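Local atomic coordinates of uncharacterized protein Atu1656 (PDB entry 2OJH), a protein that is of unknown function but belongs to the TolB family and folds as a six-bladed beta-propeller, a fold that commonly serves as a scaffold for binding partners. Residues A[197-202]-A[252-257]; A[231-236]-A[259-264]. All coordinates share one frame; numbering follows the deposited sequence.

Contact 1. Residues A[197-202]-A[252-257]; sequences MQIWRV and QLMDMD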
HETATM    1  N   MSE A 197       3.360  -2.277  16.518  1.00 38.68           N
HETATM    2  CA  MSE A 197       2.505  -1.727  15.484  1.00 38.13           C
HETATM    3  C   MSE A 197       1.092  -2.336  15.629  1.00 37.36           C
HETATM    4  O   MSE A 197       0.947  -3.564  15.765  1.00 38.04           O
HETATM    5  CB  MSE A 197       3.072  -1.993  14.093  1.00 39.58           C
HETATM    6  CG  MSE A 197       4.228  -1.074  13.669  1.00 41.97           C
HETATM    7 SE   MSE A 197       3.767   0.820  13.821  0.80 53.34          SE
HETATM    8  CE  MSE A 197       4.600   1.674  12.291  1.00 43.42           C
ATOM      9  N   GLN A 198       0.081  -1.463  15.676  1.00 35.65           N
ATOM     10  CA  GLN A 198      -1.346  -1.817  15.700  1.00 33.83           C
ATOM     11  C   GLN A 198      -2.069  -0.948  14.700  1.00 33.84           C
ATOM     12  O   GLN A 198      -1.567   0.152  14.359  1.00 35.37           O
ATOM     13  CB  GLN A 198      -1.941  -1.540  17.058  1.00 33.49           C
ATOM     14  CG  GLN A 198      -1.199  -2.260  18.186  1.00 31.81           C
ATOM     15  CD  GLN A 198      -1.551  -3.737  18.275  1.00 35.12           C
ATOM     16  OE1 GLN A 198      -2.342  -4.124  19.114  1.00 33.49           O
ATOM     17  NE2 GLN A 198      -0.959  -4.559  17.415  1.00 36.50           N
ATOM     18  N   ILE A 199      -3.233  -1.414  14.243  1.00 32.84           N
ATOM     19  CA  ILE A 199      -4.040  -0.630  13.307  1.00 34.13           C
ATOM     20  C   ILE A 199      -4.855   0.404  14.069  1.00 33.35           C
ATOM     21  O   ILE A 199      -5.487   0.103  15.102  1.00 31.98           O
ATOM     22  CB  ILE A 199      -4.960  -1.489  12.372  1.00 34.27           C
ATOM     23  CG1 ILE A 199      -4.176  -2.647  11.733  1.00 33.09           C
ATOM     24  CG2 ILE A 199      -5.614  -0.587  11.340  1.00 34.37           C
ATOM     25  CD1 ILE A 199      -2.918  -2.239  11.021  1.00 35.70           C
ATOM     26  N   TRP A 200      -4.789   1.631  13.551  1.00 32.78           N
ATOM     27  CA  TRP A 200      -5.558   2.758  14.060  1.00 34.12           C
ATOM     28  C   TRP A 200      -6.290   3.385  12.871  1.00 34.81           C
ATOM     29  O   TRP A 200      -5.997   3.075  11.704  1.00 35.68           O
ATOM     30  CB  TRP A 200      -4.633   3.797  14.714  1.00 32.89           C
ATOM     31  CG  TRP A 200      -4.071   3.370  16.080  1.00 32.85           C
ATOM     32  CD1 TRP A 200      -3.112   2.419  16.321  1.00 33.25           C
ATOM     33  CD2 TRP A 200      -4.432   3.901  17.342  1.00 33.35           C
ATOM     34  NE1 TRP A 200      -2.856   2.318  17.680  1.00 33.38           N
ATOM     35  CE2 TRP A 200      -3.662   3.219  18.329  1.00 32.70           C
ATOM     36  CE3 TRP A 200      -5.342   4.885  17.751  1.00 34.25           C
ATOM     37  CZ2 TRP A 200      -3.780   3.491  19.678  1.00 34.22           C
ATOM     38  CZ3 TRP A 200      -5.464   5.149  19.105  1.00 33.86           C
ATOM     39  CH2 TRP A 200      -4.680   4.462  20.055  1.00 34.64           C
ATOM     40  N   ARG A 201      -7.271   4.227  13.163  1.00 35.82           N
ATOM     41  CA  ARG A 201      -7.855   5.052  12.123  1.00 35.98           C
ATOM     42  C   ARG A 201      -8.060   6.492  12.589  1.00 36.57           C
ATOM     43  O   ARG A 201      -8.383   6.729  13.736  1.00 35.16           O
ATOM     44  CB  ARG A 201      -9.153   4.430  11.586  1.00 36.78           C
ATOM     45  CG  ARG A 201     -10.297   4.341  12.582  1.00 37.04           C
ATOM     46  CD  ARG A 201     -11.553   3.830  11.893  1.00 36.43           C
ATOM     47  NE  ARG A 201     -12.728   3.993  12.737  1.00 38.94           N
ATOM     48  CZ  ARG A 201     -13.959   3.606  12.413  1.00 41.22           C
ATOM     49  NH1 ARG A 201     -14.950   3.817  13.273  1.00 40.18           N
ATOM     50  NH2 ARG A 201     -14.200   3.016  11.245  1.00 40.25           N
ATOM     51  N   VAL A 202      -7.852   7.445  11.676  1.00 37.17           N
ATOM     52  CA  VAL A 202      -8.032   8.862  11.978  1.00 37.75           C
ATOM     53  C   VAL A 202      -9.059   9.445  11.003  1.00 38.12           C
ATOM     54  O   VAL A 202      -9.107   9.030   9.840  1.00 38.15           O
ATOM     55  CB  VAL A 202      -6.671   9.652  11.906  1.00 38.07           C
ATOM     56  CG1 VAL A 202      -6.043   9.612  10.490  1.00 36.87           C
ATOM     57  CG2 VAL A 202      -6.844  11.090  12.404  1.00 38.37           C
ATOM     58  N   GLN A 252      -4.153 -11.208   7.255  1.00 35.67           N
ATOM     59  CA  GLN A 252      -5.312 -11.151   8.101  1.00 35.97           C
ATOM     60  C   GLN A 252      -6.421 -10.370   7.450  1.00 35.21           C
ATOM     61  O   GLN A 252      -6.178  -9.529   6.582  1.00 35.11           O
ATOM     62  CB  GLN A 252      -4.979 -10.431   9.411  1.00 36.28           C
ATOM     63  CG  GLN A 252      -3.788 -10.953  10.150  1.00 38.25           C
ATOM     64  CD  GLN A 252      -4.112 -12.197  10.901  1.00 41.10           C
ATOM     65  OE1 GLN A 252      -3.910 -13.285  10.395  1.00 45.44           O
ATOM     66  NE2 GLN A 252      -4.655 -12.056  12.104  1.00 42.31           N
ATOM     67  N   LEU A 253      -7.640 -10.624   7.922  1.00 35.24           N
ATOM     68  CA  LEU A 253      -8.810  -9.880   7.487  1.00 35.86           C
ATOM     69  C   LEU A 253      -9.665  -9.602   8.716  1.00 35.79           C
ATOM     70  O   LEU A 253      -9.731 -10.436   9.647  1.00 35.27           O
ATOM     71  CB  LEU A 253      -9.618 -10.692   6.462  1.00 36.32           C
ATOM     72  CG  LEU A 253     -10.671  -9.977   5.597  1.00 35.41           C
ATOM     73  CD1 LEU A 253     -10.013  -9.151   4.555  1.00 32.58           C
ATOM     74  CD2 LEU A 253     -11.647 -10.973   4.903  1.00 36.10           C
HETATM   75  N   MSE A 254     -10.300  -8.431   8.719  1.00 36.12           N
HETATM   76  CA  MSE A 254     -11.251  -8.055   9.771  1.00 38.42           C
HETATM   77  C   MSE A 254     -12.329  -7.100   9.251  1.00 37.40           C
HETATM   78  O   MSE A 254     -12.189  -6.522   8.169  1.00 37.10           O
HETATM   79  CB  MSE A 254     -10.497  -7.368  10.901  1.00 37.78           C
HETATM   80  CG  MSE A 254      -9.908  -6.038  10.454  1.00 38.33           C
HETATM   81 SE   MSE A 254      -8.750  -5.263  11.817  1.00 45.79          SE
HETATM   82  CE  MSE A 254      -7.964  -3.851  10.734  1.00 35.33           C
ATOM     83  N   ASP A 255     -13.380  -6.920  10.051  1.00 37.92           N
ATOM     84  CA  ASP A 255     -14.437  -5.926   9.782  1.00 38.20           C
ATOM     85  C   ASP A 255     -13.856  -4.503   9.894  1.00 38.53           C
ATOM     86  O   ASP A 255     -12.811  -4.307  10.538  1.00 37.51           O
ATOM     87  CB  ASP A 255     -15.599  -6.101  10.783  1.00 38.78           C
ATOM     88  CG  ASP A 255     -16.313  -7.457  10.655  1.00 39.55           C
ATOM     89  OD1 ASP A 255     -16.227  -8.094   9.584  1.00 40.92           O
ATOM     90  OD2 ASP A 255     -16.979  -7.895  11.629  1.00 42.07           O
HETATM   91  N   MSE A 256     -14.513  -3.513   9.276  1.00 38.76           N
HETATM   92  CA  MSE A 256     -14.100  -2.099   9.415  1.00 40.16           C
HETATM   93  C   MSE A 256     -13.851  -1.635  10.859  1.00 39.43           C
HETATM   94  O   MSE A 256     -12.993  -0.785  11.104  1.00 39.27           O
HETATM   95  CB  MSE A 256     -15.135  -1.151   8.828  1.00 41.67           C
HETATM   96  CG  MSE A 256     -15.377  -1.286   7.378  1.00 44.88           C
HETATM   97 SE   MSE A 256     -13.777  -1.090   6.295  0.80 60.06          SE
HETATM   98  CE  MSE A 256     -13.431   0.761   6.494  1.00 41.35           C
ATOM     99  N   ASP A 257     -14.622  -2.162  11.809  1.00 39.00           N
ATOM    100  CA  ASP A 257     -14.529  -1.703  13.194  1.00 38.08           C
ATOM    101  C   ASP A 257     -13.554  -2.561  13.976  1.00 37.89           C
ATOM    102  O   ASP A 257     -13.433  -2.423  15.200  1.00 37.41           O
ATOM    103  CB  ASP A 257     -15.916  -1.682  13.877  1.00 38.64           C
ATOM    104  CG  ASP A 257     -16.518  -3.070  14.047  1.00 40.38           C
ATOM    105  OD1 ASP A 257     -16.012  -4.034  13.445  1.00 39.70           O
ATOM    106  OD2 ASP A 257     -17.512  -3.203  14.796  1.00 42.36           O
TER
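With chi1 at 66°, the CG of Met254 (a selenomethionine) is tucked between its own backbone N and carbonyl carbon, and the chain then runs out fully extended through SE toward Ile199. The methyl at its end settles against the fork of the isoleucine: CE lies 4.1 Å from Ile199 CG2 and equally 4.1 Å from Ile199 CG1, with the axes of the two side chains slanting past one another. Ile199 CB is hardly farther, so the methyl sits over the branch point and not at the CD1 end. Both residues are buried, and the selenomethionine also packs on Ile212 and Thr213.

These are the third strands of two successive propeller blades, 198-203 and 247-255. They exchange no hydrogen bonds; the join is made by side chains filling the seam between two separate sheets, as in beta-propellers generally.

Farther along, at the more open end, Arg201 also starts with CG between backbone N and carbonyl carbon (chi1 65°) and reaches out straight as far as its guanidinium. Its NH2 stops 4.0 Å from Met256 O, an oblique approach too long for a hydrogen bond. Tyr188 OH bridges the gap, hydrogen-bonded to both Arg201 NH2 and Met256 O. The arginine's charge is met by a salt bridge from NH1 to Glu210, while Trp186 adds a cation-pi contact.

Contact 2. Residues A[231-236]-A[259-264]; sequences VVFVSY and GNVETL
Phe233 and Val261 meet at about a right angle, the aromatic presenting its outer edge and the valine one methyl. The closest atoms are Phe233 CZ and Val261 CG1, 4.1 Å apart, and the methyl lies near the plane of the ring, an edge contact with neither face involved. The first torsion of Phe233, 65°, sets CG between its backbone N and carbonyl carbon and lays the ring across the neighbouring strand 247-255 toward the valine, although the CB itself leaves the strand at a slant to 259-264. In Val261, CG1 is anti to the backbone N (chi1 -177°), which makes it the methyl that meets CZ. Another part of the ring edge faces the protein's own backbone: Val231 O lies in the ring plane, 4.0 Å from Phe233 CD1.

A second, looser touch forms between Val232 and Leu264, with Val232 CG2 4.5 Å from Leu264 CD1. The CB of Leu264 is aimed at segment 231-236, whereas the CB of Val232 leaves its strand across that direction, and its CG2 methyl makes the touch. Since Val232 and Phe233 are consecutive in an extended strand, the two contacts fall on opposite faces of the sheet. No hydrogen bond links the segments.

Within the four-stranded antiparallel blade, 230-237 and 262-267 are the second and fourth strands, Val261 sits in the loop just ahead of the fourth, and these side chains reach across the intervening strand 247-255. On one face Phe233 packs against Gln252 and Met254; on the other, Val232 and Leu264 both rest on Phe286 of strand 285-291.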
ATOM      1  N   VAL A 231     -11.146  -5.043   6.034  1.00 36.23           N
ATOM      2  CA  VAL A 231      -9.778  -4.544   5.942  1.00 35.11           C
ATOM      3  C   VAL A 231      -8.840  -5.756   5.915  1.00 35.40           C
ATOM      4  O   VAL A 231      -8.919  -6.629   6.809  1.00 34.45           O
ATOM      5  CB  VAL A 231      -9.436  -3.673   7.208  1.00 34.91           C
ATOM      6  CG1 VAL A 231      -7.946  -3.293   7.244  1.00 34.23           C
ATOM      7  CG2 VAL A 231     -10.348  -2.414   7.264  1.00 31.44           C
ATOM      8  N   VAL A 232      -7.928  -5.771   4.939  1.00 34.87           N
ATOM      9  CA  VAL A 232      -6.867  -6.795   4.867  1.00 34.99           C
ATOM     10  C   VAL A 232      -5.557  -6.159   5.378  1.00 35.01           C
ATOM     11  O   VAL A 232      -5.336  -4.950   5.226  1.00 35.15           O
ATOM     12  CB  VAL A 232      -6.720  -7.359   3.393  1.00 35.27           C
ATOM     13  CG1 VAL A 232      -6.177  -6.308   2.460  1.00 34.78           C
ATOM     14  CG2 VAL A 232      -5.842  -8.609   3.340  1.00 35.69           C
ATOM     15  N   PHE A 233      -4.687  -6.956   5.986  1.00 34.26           N
ATOM     16  CA  PHE A 233      -3.458  -6.426   6.554  1.00 34.40           C
ATOM     17  C   PHE A 233      -2.542  -7.608   6.845  1.00 34.31           C
ATOM     18  O   PHE A 233      -2.956  -8.757   6.685  1.00 33.18           O
ATOM     19  CB  PHE A 233      -3.719  -5.543   7.803  1.00 34.53           C
ATOM     20  CG  PHE A 233      -4.301  -6.288   8.995  1.00 35.14           C
ATOM     21  CD1 PHE A 233      -5.658  -6.524   9.069  1.00 35.43           C
ATOM     22  CD2 PHE A 233      -3.497  -6.668  10.063  1.00 34.83           C
ATOM     23  CE1 PHE A 233      -6.208  -7.184  10.179  1.00 34.70           C
ATOM     24  CE2 PHE A 233      -4.041  -7.360  11.171  1.00 33.24           C
ATOM     25  CZ  PHE A 233      -5.381  -7.609  11.212  1.00 32.66           C
ATOM     26  N   VAL A 234      -1.284  -7.325   7.173  1.00 34.14           N
ATOM     27  CA  VAL A 234      -0.314  -8.372   7.509  1.00 34.50           C
ATOM     28  C   VAL A 234       0.028  -8.295   8.998  1.00 35.00           C
ATOM     29  O   VAL A 234       0.223  -7.202   9.512  1.00 35.38           O
ATOM     30  CB  VAL A 234       0.975  -8.179   6.729  1.00 35.58           C
ATOM     31  CG1 VAL A 234       2.073  -9.136   7.202  1.00 31.64           C
ATOM     32  CG2 VAL A 234       0.733  -8.355   5.215  1.00 34.28           C
ATOM     33  N   SER A 235       0.154  -9.442   9.664  1.00 35.11           N
ATOM     34  CA  SER A 235       0.614  -9.529  11.065  1.00 36.02           C
ATOM     35  C   SER A 235       1.977 -10.220  11.138  1.00 35.44           C
ATOM     36  O   SER A 235       2.107 -11.379  10.732  1.00 35.05           O
ATOM     37  CB  SER A 235      -0.372 -10.328  11.926  1.00 36.77           C
ATOM     38  OG  SER A 235      -1.502  -9.532  12.274  1.00 39.81           O
ATOM     39  N   TYR A 236       2.993  -9.509  11.632  1.00 35.11           N
ATOM     40  CA  TYR A 236       4.297 -10.106  11.886  1.00 35.78           C
ATOM     41  C   TYR A 236       4.291 -10.640  13.306  1.00 36.78           C
ATOM     42  O   TYR A 236       3.470 -10.202  14.100  1.00 36.89           O
ATOM     43  CB  TYR A 236       5.353  -9.038  11.865  1.00 35.64           C
ATOM     44  CG  TYR A 236       5.764  -8.502  10.515  1.00 33.93           C
ATOM     45  CD1 TYR A 236       6.842  -9.062   9.817  1.00 34.22           C
ATOM     46  CD2 TYR A 236       5.122  -7.425   9.973  1.00 35.20           C
ATOM     47  CE1 TYR A 236       7.261  -8.525   8.578  1.00 31.86           C
ATOM     48  CE2 TYR A 236       5.527  -6.893   8.737  1.00 34.09           C
ATOM     49  CZ  TYR A 236       6.611  -7.459   8.058  1.00 35.69           C
ATOM     50  OH  TYR A 236       7.046  -6.918   6.828  1.00 36.02           O
ATOM     51  N   GLY A 259     -13.674  -5.828  14.251  1.00 36.39           N
ATOM     52  CA  GLY A 259     -14.287  -7.082  14.679  1.00 35.85           C
ATOM     53  C   GLY A 259     -13.936  -8.220  13.740  1.00 36.11           C
ATOM     54  O   GLY A 259     -13.493  -7.984  12.586  1.00 35.42           O
ATOM     55  N   ASN A 260     -14.097  -9.442  14.249  1.00 36.15           N
ATOM     56  CA  ASN A 260     -13.933 -10.694  13.478  1.00 37.35           C
ATOM     57  C   ASN A 260     -12.599 -10.814  12.745  1.00 37.24           C
ATOM     58  O   ASN A 260     -12.556 -11.057  11.531  1.00 36.38           O
ATOM     59  CB  ASN A 260     -15.097 -10.884  12.496  1.00 38.03           C
ATOM     60  CG  ASN A 260     -16.420 -11.132  13.210  1.00 41.40           C
ATOM     61  OD1 ASN A 260     -16.569 -12.119  13.946  1.00 45.66           O
ATOM     62  ND2 ASN A 260     -17.386 -10.231  13.010  1.00 42.91           N
ATOM     63  N   VAL A 261     -11.509 -10.640  13.487  1.00 36.86           N
ATOM     64  CA  VAL A 261     -10.181 -10.778  12.891  1.00 36.73           C
ATOM     65  C   VAL A 261      -9.976 -12.258  12.563  1.00 36.53           C
ATOM     66  O   VAL A 261     -10.261 -13.137  13.386  1.00 35.23           O
ATOM     67  CB  VAL A 261      -9.069 -10.295  13.834  1.00 37.03           C
ATOM     68  CG1 VAL A 261      -7.717 -10.391  13.144  1.00 37.31           C
ATOM     69  CG2 VAL A 261      -9.327  -8.855  14.256  1.00 37.92           C
ATOM     70  N   GLU A 262      -9.515 -12.537  11.353  1.00 35.85           N
ATOM     71  CA  GLU A 262      -9.210 -13.910  10.978  1.00 36.74           C
ATOM     72  C   GLU A 262      -7.921 -13.961  10.177  1.00 36.36           C
ATOM     73  O   GLU A 262      -7.539 -12.973   9.547  1.00 36.49           O
ATOM     74  CB  GLU A 262     -10.367 -14.531  10.188  1.00 36.72           C
ATOM     75  CG  GLU A 262     -10.678 -13.837   8.854  1.00 37.60           C
ATOM     76  CD  GLU A 262     -11.960 -14.363   8.225  1.00 39.22           C
ATOM     77  OE1 GLU A 262     -12.052 -15.597   8.016  1.00 43.88           O
ATOM     78  OE2 GLU A 262     -12.882 -13.558   7.964  1.00 41.30           O
ATOM     79  N   THR A 263      -7.262 -15.114  10.205  1.00 36.15           N
ATOM     80  CA  THR A 263      -6.115 -15.371   9.325  1.00 35.97           C
ATOM     81  C   THR A 263      -6.623 -15.972   8.033  1.00 35.27           C
ATOM     82  O   THR A 263      -7.243 -17.036   8.028  1.00 35.18           O
ATOM     83  CB  THR A 263      -5.100 -16.322   9.996  1.00 36.46           C
ATOM     84  OG1 THR A 263      -4.663 -15.720  11.217  1.00 39.63           O
ATOM     85  CG2 THR A 263      -3.883 -16.543   9.113  1.00 36.29           C
ATOM     86  N   LEU A 264      -6.410 -15.276   6.927  1.00 33.42           N
ATOM     87  CA  LEU A 264      -6.776 -15.820   5.639  1.00 33.06           C
ATOM     88  C   LEU A 264      -5.779 -16.920   5.261  1.00 34.83           C
ATOM     89  O   LEU A 264      -6.183 -18.026   4.901  1.00 35.13           O
ATOM     90  CB  LEU A 264      -6.805 -14.703   4.577  1.00 32.65           C
ATOM     91  CG  LEU A 264      -7.890 -13.675   4.852  1.00 31.47           C
ATOM     92  CD1 LEU A 264      -7.874 -12.600   3.703  1.00 30.40           C
ATOM     93  CD2 LEU A 264      -9.284 -14.291   4.993  1.00 30.23           C
TER

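Overall arrangement
Contacts 1 and 2 share one blade, their centres about 8 Å apart, and segment 252-257 is the piece that ties them together. Contact 1 joins the third strand of this blade to the blade before it, whereas contact 2 bridges over that strand, joining the second strand to the fourth and the loop before it. Sheet pairing connects them through Leu253 O and Glu262 N, probably hydrogen-bonded at 2.7 Å. A probable side-chain bond of 2.7 Å between Gln252 OE1 and Thr263 OG1 adds to it. Toward strand 230-237, Gln252 CG packs 3.4 Å from Ser235 OG. Met254 links contact 1 to the Phe233-Val261 half of contact 2, on the same face of the sheet.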